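Local coordinates for chitin-binding domain 3 protein (Micromonospora aurantiaca ATCC 27029, PDB 5OPF) that probably cleaves polysaccharide chains such as cellulose or chitin by oxidation at a bound copper ion, as a lytic polysaccharide monooxygenase, at residues V115-Q120 with P164-R169; R169-T174 with Y186-V191; Q68-G73 with S127-S132. One frame throughout, in Å; residues are numbered along the deposited sequence.

All three contacts gather around strand 169-178. Interaction 2 pairs this strand with strand 183-192, while interaction 1 closes the loop that leads into it; the two share Arg169, and their centres are about 10 Å apart. Thr118 OG1 of interaction 1 lies 2.7 Å from His170 ND1 of interaction 2, a probable hydrogen bond. Interaction 3 is tied to interaction 2 by a disulfide, Cys70 SG to Cys188 SG at 2.0 Å, and to interaction 1 by a probable hydrogen bond, Lys119 NZ to Ser132 O at 2.8 Å. The copper is bound by His1, His108 and Tyr185, the residue before Tyr186, none of them in a contact; the Leu187 side chain is about 11 Å from it.

Interaction 1 of 3, residues V115-Q120 with P164-R169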
ATOM      1  N   VAL A 115       6.413  -4.367   7.143  1.00  5.60           N
ATOM      2  CA  VAL A 115       5.002  -4.710   6.980  1.00  5.29           C
ATOM      3  C   VAL A 115       4.308  -4.588   8.331  1.00  5.14           C
ATOM      4  O   VAL A 115       4.674  -5.278   9.296  1.00  6.04           O
ATOM      5  CB  VAL A 115       4.820  -6.120   6.395  1.00  6.05           C
ATOM      6  CG1 VAL A 115       3.331  -6.490   6.299  1.00  6.86           C
ATOM      7  CG2 VAL A 115       5.494  -6.240   5.038  1.00  6.89           C
ATOM      8  N   TYR A 116       3.303  -3.721   8.383  1.00  5.28           N
ATOM      9  CA  TYR A 116       2.457  -3.513   9.547  1.00  5.35           C
ATOM     10  C   TYR A 116       1.045  -4.001   9.226  1.00  5.37           C
ATOM     11  O   TYR A 116       0.598  -3.941   8.076  1.00  5.62           O
ATOM     12  CB  TYR A 116       2.359  -2.011   9.887  1.00  5.45           C
ATOM     13  CG  TYR A 116       3.670  -1.367  10.261  1.00  5.52           C
ATOM     14  CD1 TYR A 116       4.533  -0.868   9.297  1.00  5.89           C
ATOM     15  CD2 TYR A 116       4.052  -1.264  11.585  1.00  6.17           C
ATOM     16  CE1 TYR A 116       5.735  -0.301   9.645  1.00  7.41           C
ATOM     17  CE2 TYR A 116       5.261  -0.692  11.940  1.00  8.42           C
ATOM     18  CZ  TYR A 116       6.098  -0.219  10.959  1.00  6.92           C
ATOM     19  OH  TYR A 116       7.317   0.351  11.291  1.00 11.52           O
ATOM     20  N   VAL A 117       0.314  -4.447  10.251  1.00  5.17           N
ATOM     21  CA  VAL A 117      -1.100  -4.778  10.112  1.00  5.87           C
ATOM     22  C   VAL A 117      -1.861  -4.137  11.261  1.00  5.31           C
ATOM     23  O   VAL A 117      -1.397  -4.116  12.408  1.00  5.79           O
ATOM     24  CB  VAL A 117      -1.343  -6.303  10.059  1.00  6.08           C
ATOM     25  CG1 VAL A 117      -2.832  -6.647  10.087  1.00  8.36           C
ATOM     26  CG2 VAL A 117      -0.697  -6.899   8.815  1.00  7.97           C
ATOM     27  N   THR A 118      -3.067  -3.665  10.959  1.00  5.18           N
ATOM     28  CA  THR A 118      -3.933  -3.088  11.970  1.00  5.43           C
ATOM     29  C   THR A 118      -4.275  -4.105  13.054  1.00  6.00           C
ATOM     30  O   THR A 118      -4.326  -5.322  12.830  1.00  6.24           O
ATOM     31  CB  THR A 118      -5.199  -2.499  11.329  1.00  5.71           C
ATOM     32  OG1 THR A 118      -5.780  -3.432  10.415  1.00  5.58           O
ATOM     33  CG2 THR A 118      -4.853  -1.236  10.575  1.00  5.89           C
ATOM     34  N   LYS A 119      -4.486  -3.574  14.248  1.00  5.91           N
ATOM     35  CA  LYS A 119      -4.838  -4.359  15.414  1.00  6.86           C
ATOM     36  C   LYS A 119      -6.330  -4.682  15.422  1.00  6.61           C
ATOM     37  O   LYS A 119      -7.166  -3.890  14.976  1.00  7.18           O
ATOM     38  CB  LYS A 119      -4.481  -3.563  16.672  1.00  8.19           C
ATOM     39  CG  LYS A 119      -2.997  -3.264  16.799  1.00  8.63           C
ATOM     40  CD  LYS A 119      -2.707  -2.069  17.713  1.00  9.55           C
ATOM     41  CE  LYS A 119      -1.229  -1.721  17.703  1.00 12.17           C
ATOM     42  NZ  LYS A 119      -0.912  -0.606  18.644  1.00 12.28           N
ATOM     43  N   GLN A 120      -6.668  -5.861  15.947  1.00  6.89           N
ATOM     44  CA  GLN A 120      -8.073  -6.210  16.099  1.00  7.45           C
ATOM     45  C   GLN A 120      -8.782  -5.129  16.903  1.00  7.90           C
ATOM     46  O   GLN A 120      -8.291  -4.682  17.945  1.00  9.09           O
ATOM     47  CB  GLN A 120      -8.228  -7.577  16.763  1.00  7.88           C
ATOM     48  CG  GLN A 120      -9.634  -8.159  16.635  1.00  7.91           C
ATOM     49  CD  GLN A 120      -9.986  -8.589  15.221  1.00  7.27           C
ATOM     50  OE1 GLN A 120      -9.112  -8.745  14.370  1.00  7.01           O
ATOM     51  NE2 GLN A 120     -11.278  -8.781  14.966  1.00  8.58           N
ATOM     52  N   PRO A 164      -1.113 -12.382  14.353  1.00  9.91           N
ATOM     53  CA  PRO A 164      -1.953 -13.265  15.160  1.00 11.27           C
ATOM     54  C   PRO A 164      -3.206 -12.566  15.645  1.00  8.47           C
ATOM     55  O   PRO A 164      -3.214 -11.367  15.944  1.00  9.63           O
ATOM     56  CB  PRO A 164      -1.054 -13.627  16.350  1.00 15.66           C
ATOM     57  CG  PRO A 164       0.314 -13.268  15.948  1.00 16.12           C
ATOM     58  CD  PRO A 164       0.201 -12.156  14.979  1.00 11.50           C
ATOM     59  N   GLY A 165      -4.274 -13.350  15.739  1.00  9.88           N
ATOM     60  CA  GLY A 165      -5.504 -12.902  16.343  1.00 10.44           C
ATOM     61  C   GLY A 165      -6.416 -12.092  15.453  1.00 10.06           C
ATOM     62  O   GLY A 165      -7.550 -11.821  15.859  1.00 12.97           O
ATOM     63  N   ARG A 166      -5.993 -11.709  14.258  1.00  7.74           N
ATOM     64  CA  ARG A 166      -6.837 -10.912  13.382  1.00  6.93           C
ATOM     65  C   ARG A 166      -7.915 -11.763  12.730  1.00  6.90           C
ATOM     66  O   ARG A 166      -7.651 -12.873  12.249  1.00  7.38           O
ATOM     67  CB  ARG A 166      -5.998 -10.282  12.273  1.00  7.66           C
ATOM     68  CG  ARG A 166      -5.322  -8.960  12.617  1.00  7.67           C
ATOM     69  CD  ARG A 166      -4.331  -9.084  13.743  1.00  7.82           C
ATOM     70  NE  ARG A 166      -3.544  -7.865  13.832  1.00  7.18           N
ATOM     71  CZ  ARG A 166      -2.420  -7.741  14.518  1.00  7.88           C
ATOM     72  NH1 ARG A 166      -1.945  -8.762  15.210  1.00  9.22           N
ATOM     73  NH2 ARG A 166      -1.772  -6.584  14.500  1.00  8.85           N
ATOM     74  N   THR A 167      -9.121 -11.202  12.679  1.00  6.79           N
ATOM     75  CA  THR A 167     -10.234 -11.739  11.908  1.00  6.87           C
ATOM     76  C   THR A 167     -10.911 -10.579  11.197  1.00  6.54           C
ATOM     77  O   THR A 167     -10.916  -9.443  11.687  1.00  6.83           O
ATOM     78  CB  THR A 167     -11.263 -12.497  12.777  1.00  7.26           C
ATOM     79  OG1 THR A 167     -11.830 -11.601  13.741  1.00  7.56           O
ATOM     80  CG2 THR A 167     -10.605 -13.684  13.467  1.00  7.67           C
ATOM     81  N   GLY A 168     -11.464 -10.863  10.023  1.00  6.52           N
ATOM     82  CA  GLY A 168     -12.205  -9.851   9.295  1.00  6.31           C
ATOM     83  C   GLY A 168     -11.320  -8.793   8.639  1.00  5.97           C
ATOM     84  O   GLY A 168     -10.115  -8.969   8.414  1.00  5.88           O
ATOM     85  N   ARG A 169     -11.970  -7.671   8.322  1.00  5.83           N
ATOM     86  CA  ARG A 169     -11.364  -6.595   7.545  1.00  5.57           C
ATOM     87  C   ARG A 169     -10.256  -5.889   8.316  1.00  5.43           C
ATOM     88  O   ARG A 169     -10.439  -5.486   9.473  1.00  5.83           O
ATOM     89  CB  ARG A 169     -12.443  -5.575   7.189  1.00  5.96           C
ATOM     90  CG  ARG A 169     -11.932  -4.308   6.526  1.00  6.03           C
ATOM     91  CD  ARG A 169     -13.041  -3.329   6.211  1.00  6.95           C
ATOM     92  NE  ARG A 169     -13.866  -3.678   5.059  1.00  6.78           N
ATOM     93  CZ  ARG A 169     -13.563  -3.343   3.804  1.00  6.61           C
ATOM     94  NH1 ARG A 169     -12.443  -2.691   3.542  1.00  6.85           N
ATOM     95  NH2 ARG A 169     -14.387  -3.635   2.811  1.00  8.00           N
TER
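Arg166 and Thr167 carry the loop's side of this contact, meeting the end of strand 110-118 at Val117 and Thr118 and the residues that follow it at Gln120. Along the loop, Pro164 comes first and turns its carbonyl back to Arg166: its O takes Arg166 NH1 at 3.0 Å, nearly in the guanidinium plane. Gly165, at positive phi, lies between them. The Arg166 side chain bends at its second torsion (chi2 62°) and runs past Val117, whose CG1 is 4.0 Å from Arg166 NE. Its guanidinium then meets two successive strand carbonyls. Arg166 NE reaches Thr118 O in a short, rather straight bond of 2.8 Å, lying in the guanidinium plane, while Arg166 NH2 reaches Val117 O at 3.3 Å from above that carbonyl's plane. NH2 also forms a salt bridge with Glu135, so the group is held in orientation from several sides. Thr167 N follows, pointing at Gln120 OE1 (3.0 Å, 166° at the hydrogen); the same oxygen also accepts from His170 NE2. Gln120 NE2 adds a weak bond to Thr167 O at 3.4 Å. Strand 169-178 starts just beyond, at Arg169. The loop thus connects the two sheets of the beta sandwich, from strand 154-162 to strand 169-178, and covers the end of strand 110-118, which lies between strands 134-140 and 169-178.

Interaction 2 of 3, residues R169-T174 with Y186-V191; sequences RHVVYT and YLCSDV
Tyr173 reaches across to Tyr186 and Cys188, on an antiparallel ladder with three hydrogen-bonded pairs: His170-Val191, Val172-Ser189 and Thr174-Leu187. The middle pair is tight, Val172 N to Ser189 O and Ser189 N to Val172 O both measuring 2.8 Å. Side chains alternate between the faces of this hairpin. On one, Val172 CG2 meets both methyls of Val191, CG1 and CG2, at 3.8 Å, the two side chains crossing at about a right angle; this face packs on Val4, Phe98, Val100 and Phe102 of the second sheet of the beta sandwich. On the other, Tyr173 has CG anti to the backbone N (chi1 -165°), which carries its ring toward strand 183-192. Tyr173 CD1 lies 3.5 Å from Cys188 SG in a sulfur-aromatic contact, the sulfur oblique to the ring, and Tyr173 OH sits 3.4 Å from both CB and CD1 of Tyr186 while bonding to Leu69 O. An alanine here would probably open a gap beside the disulfide sulfur and Tyr186, and leave Leu69 O without its hydroxyl mate. Cys188 SG, anti to its own carbonyl carbon (chi1 -71°), continues into the disulfide with Cys70. Val171 and Asp190 lie side by side, CG2 of the valine touching OD1. Two waters bridge polar groups of the two strands. One accepts from Arg169 NH1, which also bonds to Trp89 O, and donates to His170 O and Asp190 OD1, the last at 2.7 Å; the other joins Thr174 OG1, Leu187 O and Ser189 OG, whose further partner is Pro7 O. Arg169 and Asp190 therefore meet through water, not directly, and with Arg10 in a salt bridge to OD2 the buried carboxylate probably stays ionised.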
ATOM      1  N   ARG A 169     -11.970  -7.671   8.322  1.00  5.83           N
ATOM      2  CA  ARG A 169     -11.364  -6.595   7.545  1.00  5.57           C
ATOM      3  C   ARG A 169     -10.256  -5.889   8.316  1.00  5.43           C
ATOM      4  O   ARG A 169     -10.439  -5.486   9.473  1.00  5.83           O
ATOM      5  CB  ARG A 169     -12.443  -5.575   7.189  1.00  5.96           C
ATOM      6  CG  ARG A 169     -11.932  -4.308   6.526  1.00  6.03           C
ATOM      7  CD  ARG A 169     -13.041  -3.329   6.211  1.00  6.95           C
ATOM      8  NE  ARG A 169     -13.866  -3.678   5.059  1.00  6.78           N
ATOM      9  CZ  ARG A 169     -13.563  -3.343   3.804  1.00  6.61           C
ATOM     10  NH1 ARG A 169     -12.443  -2.691   3.542  1.00  6.85           N
ATOM     11  NH2 ARG A 169     -14.387  -3.635   2.811  1.00  8.00           N
ATOM     12  N   HIS A 170      -9.127  -5.686   7.631  1.00  5.28           N
ATOM     13  CA  HIS A 170      -7.931  -5.050   8.178  1.00  5.17           C
ATOM     14  C   HIS A 170      -7.216  -4.277   7.075  1.00  5.00           C
ATOM     15  O   HIS A 170      -7.595  -4.335   5.903  1.00  5.22           O
ATOM     16  CB  HIS A 170      -7.036  -6.104   8.850  1.00  5.30           C
ATOM     17  CG  HIS A 170      -7.486  -6.417  10.227  1.00  5.50           C
ATOM     18  ND1 HIS A 170      -7.271  -5.531  11.258  1.00  5.73           N
ATOM     19  CD2 HIS A 170      -8.190  -7.457  10.734  1.00  5.73           C
ATOM     20  CE1 HIS A 170      -7.813  -6.029  12.355  1.00  5.85           C
ATOM     21  NE2 HIS A 170      -8.384  -7.189  12.065  1.00  6.13           N
ATOM     22  N   VAL A 171      -6.177  -3.541   7.473  1.00  4.93           N
ATOM     23  CA  VAL A 171      -5.301  -2.850   6.537  1.00  4.88           C
ATOM     24  C   VAL A 171      -3.862  -3.269   6.816  1.00  4.81           C
ATOM     25  O   VAL A 171      -3.421  -3.291   7.973  1.00  5.65           O
ATOM     26  CB  VAL A 171      -5.455  -1.317   6.635  1.00  5.11           C
ATOM     27  CG1 VAL A 171      -4.578  -0.616   5.606  1.00  6.50           C
ATOM     28  CG2 VAL A 171      -6.915  -0.901   6.431  1.00  6.54           C
ATOM     29  N   VAL A 172      -3.145  -3.611   5.749  1.00  4.76           N
ATOM     30  CA  VAL A 172      -1.702  -3.808   5.759  1.00  4.78           C
ATOM     31  C   VAL A 172      -1.063  -2.492   5.330  1.00  5.02           C
ATOM     32  O   VAL A 172      -1.509  -1.846   4.375  1.00  5.38           O
ATOM     33  CB  VAL A 172      -1.302  -4.941   4.792  1.00  5.27           C
ATOM     34  CG1 VAL A 172       0.189  -5.240   4.898  1.00  5.37           C
ATOM     35  CG2 VAL A 172      -2.125  -6.204   5.043  1.00  7.15           C
ATOM     36  N   TYR A 173      -0.014  -2.078   6.037  1.00  4.76           N
ATOM     37  CA  TYR A 173       0.753  -0.891   5.664  1.00  4.95           C
ATOM     38  C   TYR A 173       2.191  -1.322   5.457  1.00  4.81           C
ATOM     39  O   TYR A 173       2.840  -1.806   6.393  1.00  5.40           O
ATOM     40  CB  TYR A 173       0.698   0.178   6.742  1.00  5.31           C
ATOM     41  CG  TYR A 173       1.153   1.563   6.330  1.00  4.92           C
ATOM     42  CD1 TYR A 173       0.604   2.206   5.214  1.00  5.87           C
ATOM     43  CD2 TYR A 173       2.076   2.273   7.091  1.00  6.09           C
ATOM     44  CE1 TYR A 173       0.966   3.503   4.864  1.00  5.67           C
ATOM     45  CE2 TYR A 173       2.435   3.570   6.754  1.00  5.68           C
ATOM     46  CZ  TYR A 173       1.870   4.180   5.653  1.00  5.22           C
ATOM     47  OH  TYR A 173       2.193   5.492   5.371  1.00  6.16           O
ATOM     48  N   THR A 174       2.680  -1.154   4.234  1.00  4.76           N
ATOM     49  CA  THR A 174       4.020  -1.570   3.851  1.00  4.84           C
ATOM     50  C   THR A 174       4.840  -0.325   3.524  1.00  4.94           C
ATOM     51  O   THR A 174       4.414   0.525   2.719  1.00  5.66           O
ATOM     52  CB  THR A 174       3.968  -2.540   2.655  1.00  5.02           C
ATOM     53  OG1 THR A 174       3.207  -3.708   3.000  1.00  5.48           O
ATOM     54  CG2 THR A 174       5.361  -2.988   2.251  1.00  5.43           C
ATOM     55  N   TYR A 186       4.866   4.159   0.495  1.00  5.22           N
ATOM     56  CA  TYR A 186       3.895   3.959   1.570  1.00  5.49           C
ATOM     57  C   TYR A 186       2.642   3.317   0.986  1.00  5.05           C
ATOM     58  O   TYR A 186       1.870   3.984   0.288  1.00  5.90           O
ATOM     59  CB  TYR A 186       3.566   5.304   2.226  1.00  6.09           C
ATOM     60  CG  TYR A 186       4.813   5.944   2.784  1.00  6.34           C
ATOM     61  CD1 TYR A 186       5.293   5.588   4.036  1.00  6.81           C
ATOM     62  CD2 TYR A 186       5.529   6.877   2.049  1.00  6.50           C
ATOM     63  CE1 TYR A 186       6.476   6.135   4.535  1.00  6.77           C
ATOM     64  CE2 TYR A 186       6.699   7.436   2.536  1.00  6.18           C
ATOM     65  CZ  TYR A 186       7.175   7.064   3.779  1.00  6.91           C
ATOM     66  OH  TYR A 186       8.338   7.642   4.246  1.00  7.05           O
ATOM     67  N   LEU A 187       2.449   2.019   1.238  1.00  5.21           N
ATOM     68  CA  LEU A 187       1.410   1.244   0.558  1.00  5.23           C
ATOM     69  C   LEU A 187       0.400   0.671   1.546  1.00  5.12           C
ATOM     70  O   LEU A 187       0.728  -0.237   2.323  1.00  5.62           O
ATOM     71  CB  LEU A 187       2.025   0.092  -0.232  1.00  6.08           C
ATOM     72  CG  LEU A 187       3.014   0.399  -1.355  1.00  7.83           C
ATOM     73  CD1 LEU A 187       2.542   1.554  -2.223  1.00 11.16           C
ATOM     74  CD2 LEU A 187       4.419   0.650  -0.785  1.00 11.15           C
ATOM     75  N   CYS A 188      -0.846   1.148   1.479  1.00  4.81           N
ATOM     76  CA  CYS A 188      -1.957   0.526   2.202  1.00  5.39           C
ATOM     77  C   CYS A 188      -2.587  -0.545   1.334  1.00  4.63           C
ATOM     78  O   CYS A 188      -2.879  -0.278   0.163  1.00  5.38           O
ATOM     79  CB  CYS A 188      -3.040   1.558   2.515  1.00  6.08           C
ATOM     80  SG  CYS A 188      -2.578   2.736   3.769  1.00  6.30           S
ATOM     81  N   SER A 189      -2.840  -1.724   1.911  1.00  4.74           N
ATOM     82  CA  SER A 189      -3.571  -2.793   1.227  1.00  4.97           C
ATOM     83  C   SER A 189      -4.724  -3.268   2.104  1.00  4.74           C
ATOM     84  O   SER A 189      -4.512  -3.640   3.269  1.00  5.44           O
ATOM     85  CB  SER A 189      -2.686  -4.013   0.943  1.00  5.23           C
ATOM     86  OG  SER A 189      -1.564  -3.667   0.162  1.00  5.29           O
ATOM     87  N   ASP A 190      -5.930  -3.294   1.544  1.00  4.82           N
ATOM     88  CA  ASP A 190      -7.089  -3.785   2.277  1.00  5.11           C
ATOM     89  C   ASP A 190      -7.187  -5.299   2.169  1.00  5.03           C
ATOM     90  O   ASP A 190      -7.127  -5.869   1.075  1.00  5.28           O
ATOM     91  CB  ASP A 190      -8.353  -3.105   1.759  1.00  5.16           C
ATOM     92  CG  ASP A 190      -8.283  -1.606   1.916  1.00  5.26           C
ATOM     93  OD1 ASP A 190      -8.438  -1.148   3.073  1.00  6.02           O
ATOM     94  OD2 ASP A 190      -8.036  -0.898   0.889  1.00  5.42           O
ATOM     95  N   VAL A 191      -7.325  -5.950   3.325  1.00  5.08           N
ATOM     96  CA  VAL A 191      -7.362  -7.404   3.395  1.00  5.42           C
ATOM     97  C   VAL A 191      -8.486  -7.846   4.316  1.00  5.43           C
ATOM     98  O   VAL A 191      -9.021  -7.068   5.108  1.00  5.49           O
ATOM     99  CB  VAL A 191      -6.015  -8.009   3.861  1.00  5.65           C
ATOM    100  CG1 VAL A 191      -4.904  -7.623   2.911  1.00  6.20           C
ATOM    101  CG2 VAL A 191      -5.694  -7.599   5.292  1.00  6.14           C
TER
HETATM  102  O   HOH W   1      -9.834  -2.632   4.871  1.00  6.39           O
HETATM  103  O   HOH W   2       0.638  -3.077   1.955  1.00  6.32           O

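Interaction 3 of 3, residues Q68-G73 with S127-S132; sequences QLCSGG and SPLRWS
Leu69 projects between Leu129 and Trp131 and makes nearly all of this contact, which has no hydrogen bond between its two segments. The tight part is the branched end of Leu69. Leu69 CD2 stands 4.1 Å above the five-membered ring of Trp131, only 5° off its normal, a CH-pi contact over the ring face, while Leu69 CD1 approaches Trp131 NE1 (3.7 Å) and Leu129 O. Leu129 CD2 lies 4.0 Å from Leu69 CB, the two side chains crossing at about a right angle, and reaches Cys70 SG at the same 4.0 Å. With CG anti to its backbone N (chi1 -175°), Leu129 extends toward the type I turn from Leu69 to Gly72, in which Cys70 lies. Trp131 NE1 bonds to Ile64 O, which helps fix the ring's rotation. On the solvent side the contact fades: Arg130 points away and is exposed, its tip in a long, weak ion pair with Asp66. The contact is thus a small apolar core between the loop joining helices 60-63 and 75-78 and the one entering strand 134-140, with Trp131 against His60 and Gln61 of helix 60-63 and Leu129 against Val171 of strand 169-178 in the mixed sheet.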
ATOM      1  N   GLN A  68      -3.245  10.277   7.115  1.00  6.03           N
ATOM      2  CA  GLN A  68      -2.593  10.507   5.830  1.00  5.96           C
ATOM      3  C   GLN A  68      -1.637   9.373   5.481  1.00  5.71           C
ATOM      4  O   GLN A  68      -0.795   9.524   4.596  1.00  6.29           O
ATOM      5  CB  GLN A  68      -1.842  11.838   5.831  1.00  6.28           C
ATOM      6  CG  GLN A  68      -2.729  13.031   6.106  1.00  7.40           C
ATOM      7  CD  GLN A  68      -1.967  14.305   6.336  1.00  8.02           C
ATOM      8  OE1 GLN A  68      -2.348  15.121   7.202  1.00 10.05           O
ATOM      9  NE2 GLN A  68      -0.921  14.509   5.582  1.00  7.03           N
ATOM     10  N   LEU A  69      -1.751   8.225   6.150  1.00  6.15           N
ATOM     11  CA  LEU A  69      -0.811   7.134   5.880  1.00  5.49           C
ATOM     12  C   LEU A  69      -0.922   6.640   4.440  1.00  5.23           C
ATOM     13  O   LEU A  69       0.093   6.415   3.771  1.00  5.52           O
ATOM     14  CB  LEU A  69      -1.003   5.980   6.871  1.00  5.63           C
ATOM     15  CG  LEU A  69      -0.294   6.167   8.219  1.00  5.88           C
ATOM     16  CD1 LEU A  69      -0.887   7.300   9.039  1.00  6.55           C
ATOM     17  CD2 LEU A  69      -0.294   4.884   9.009  1.00  6.23           C
ATOM     18  N   CYS A  70      -2.149   6.459   3.946  1.00  5.45           N
ATOM     19  CA  CYS A  70      -2.328   5.815   2.648  1.00  6.21           C
ATOM     20  C   CYS A  70      -1.974   6.714   1.464  1.00  5.47           C
ATOM     21  O   CYS A  70      -1.788   6.201   0.350  1.00  6.39           O
ATOM     22  CB  CYS A  70      -3.743   5.259   2.521  1.00  6.67           C
ATOM     23  SG  CYS A  70      -4.161   4.034   3.793  1.00  6.64           S
ATOM     24  N   SER A  71      -1.888   8.028   1.676  1.00  5.79           N
ATOM     25  CA  SER A  71      -1.418   8.962   0.663  1.00  6.88           C
ATOM     26  C   SER A  71       0.046   9.333   0.843  1.00  6.69           C
ATOM     27  O   SER A  71       0.533  10.234   0.151  1.00  7.48           O
ATOM     28  CB  SER A  71      -2.244  10.236   0.694  1.00  7.39           C
ATOM     29  OG  SER A  71      -1.963  10.967   1.865  1.00  6.68           O
ATOM     30  N   GLY A  72       0.758   8.688   1.761  1.00  6.93           N
ATOM     31  CA  GLY A  72       2.152   9.039   2.003  1.00  7.29           C
ATOM     32  C   GLY A  72       2.320  10.445   2.541  1.00  6.85           C
ATOM     33  O   GLY A  72       3.287  11.128   2.180  1.00  8.17           O
ATOM     34  N   GLY A  73       1.408  10.896   3.397  1.00  7.42           N
ATOM     35  CA  GLY A  73       1.477  12.262   3.887  1.00  7.69           C
ATOM     36  C   GLY A  73       1.121  13.272   2.818  1.00  7.08           C
ATOM     37  O   GLY A  73       1.724  14.352   2.758  1.00  7.88           O
ATOM     38  N   SER A 127     -12.979   4.668  10.582  1.00  9.81           N
ATOM     39  CA  SER A 127     -11.945   5.350  11.340  1.00  9.30           C
ATOM     40  C   SER A 127     -10.719   5.609  10.476  1.00  8.49           C
ATOM     41  O   SER A 127     -10.269   4.708   9.761  1.00  9.11           O
ATOM     42  CB  SER A 127     -11.505   4.469  12.515  1.00 11.33           C
ATOM     43  OG  SER A 127     -12.594   4.199  13.379  1.00 14.24           O
ATOM     44  N   PRO A 128     -10.133   6.807  10.546  1.00  8.83           N
ATOM     45  CA  PRO A 128      -8.899   7.068   9.800  1.00  8.83           C
ATOM     46  C   PRO A 128      -7.781   6.179  10.319  1.00  8.02           C
ATOM     47  O   PRO A 128      -7.728   5.850  11.508  1.00  9.29           O
ATOM     48  CB  PRO A 128      -8.616   8.544  10.094  1.00 10.55           C
ATOM     49  CG  PRO A 128      -9.271   8.788  11.388  1.00 14.11           C
ATOM     50  CD  PRO A 128     -10.505   7.945  11.402  1.00 11.32           C
ATOM     51  N   LEU A 129      -6.897   5.772   9.415  1.00  7.50           N
ATOM     52  CA  LEU A 129      -5.780   4.923   9.805  1.00  7.02           C
ATOM     53  C   LEU A 129      -4.747   5.752  10.554  1.00  7.21           C
ATOM     54  O   LEU A 129      -4.308   6.800  10.070  1.00  7.78           O
ATOM     55  CB  LEU A 129      -5.150   4.287   8.569  1.00  7.12           C
ATOM     56  CG  LEU A 129      -4.034   3.271   8.832  1.00  6.64           C
ATOM     57  CD1 LEU A 129      -4.545   2.063   9.585  1.00  8.61           C
ATOM     58  CD2 LEU A 129      -3.394   2.866   7.526  1.00  6.93           C
ATOM     59  N   ARG A 130      -4.372   5.284  11.745  1.00  7.16           N
ATOM     60  CA  ARG A 130      -3.392   5.936  12.603  1.00  7.42           C
ATOM     61  C   ARG A 130      -2.185   5.027  12.805  1.00  7.00           C
ATOM     62  O   ARG A 130      -2.299   3.798  12.775  1.00  6.63           O
ATOM     63  CB  ARG A 130      -3.980   6.188  13.990  1.00  9.28           C
ATOM     64  CG  ARG A 130      -5.259   6.953  13.986  1.00 11.05           C
ATOM     65  CD  ARG A 130      -5.810   7.105  15.393  1.00 14.48           C
ATOM     66  NE  ARG A 130      -6.947   8.005  15.380  1.00 22.44           N
ATOM     67  CZ  ARG A 130      -6.859   9.322  15.212  1.00 18.35           C
ATOM     68  NH1 ARG A 130      -5.676   9.916  15.061  1.00 19.80           N
ATOM     69  NH2 ARG A 130      -7.964  10.044  15.205  1.00 21.93           N
ATOM     70  N   TRP A 131      -1.025   5.632  13.052  1.00  6.25           N
ATOM     71  CA  TRP A 131       0.150   4.836  13.381  1.00  6.25           C
ATOM     72  C   TRP A 131      -0.110   3.920  14.575  1.00  6.04           C
ATOM     73  O   TRP A 131       0.346   2.768  14.593  1.00  6.69           O
ATOM     74  CB  TRP A 131       1.350   5.744  13.636  1.00  6.59           C
ATOM     75  CG  TRP A 131       1.952   6.314  12.384  1.00  6.91           C
ATOM     76  CD1 TRP A 131       1.698   7.535  11.830  1.00  6.44           C
ATOM     77  CD2 TRP A 131       2.928   5.689  11.537  1.00  6.79           C
ATOM     78  NE1 TRP A 131       2.440   7.704  10.691  1.00  7.46           N
ATOM     79  CE2 TRP A 131       3.204   6.587  10.490  1.00  7.32           C
ATOM     80  CE3 TRP A 131       3.578   4.455  11.549  1.00  8.75           C
ATOM     81  CZ2 TRP A 131       4.120   6.304   9.479  1.00  8.13           C
ATOM     82  CZ3 TRP A 131       4.484   4.173  10.535  1.00 11.04           C
ATOM     83  CH2 TRP A 131       4.750   5.100   9.526  1.00  9.16           C
ATOM     84  N   SER A 132      -0.861   4.394  15.572  1.00  5.98           N
ATOM     85  CA  SER A 132      -1.120   3.590  16.767  1.00  7.25           C
ATOM     86  C   SER A 132      -2.039   2.403  16.497  1.00  6.50           C
ATOM     87  O   SER A 132      -2.145   1.508  17.348  1.00  7.53           O
ATOM     88  CB  SER A 132      -1.710   4.469  17.873  1.00  9.42           C
ATOM     89  OG  SER A 132      -2.962   4.994  17.498  1.00 11.25           O
TER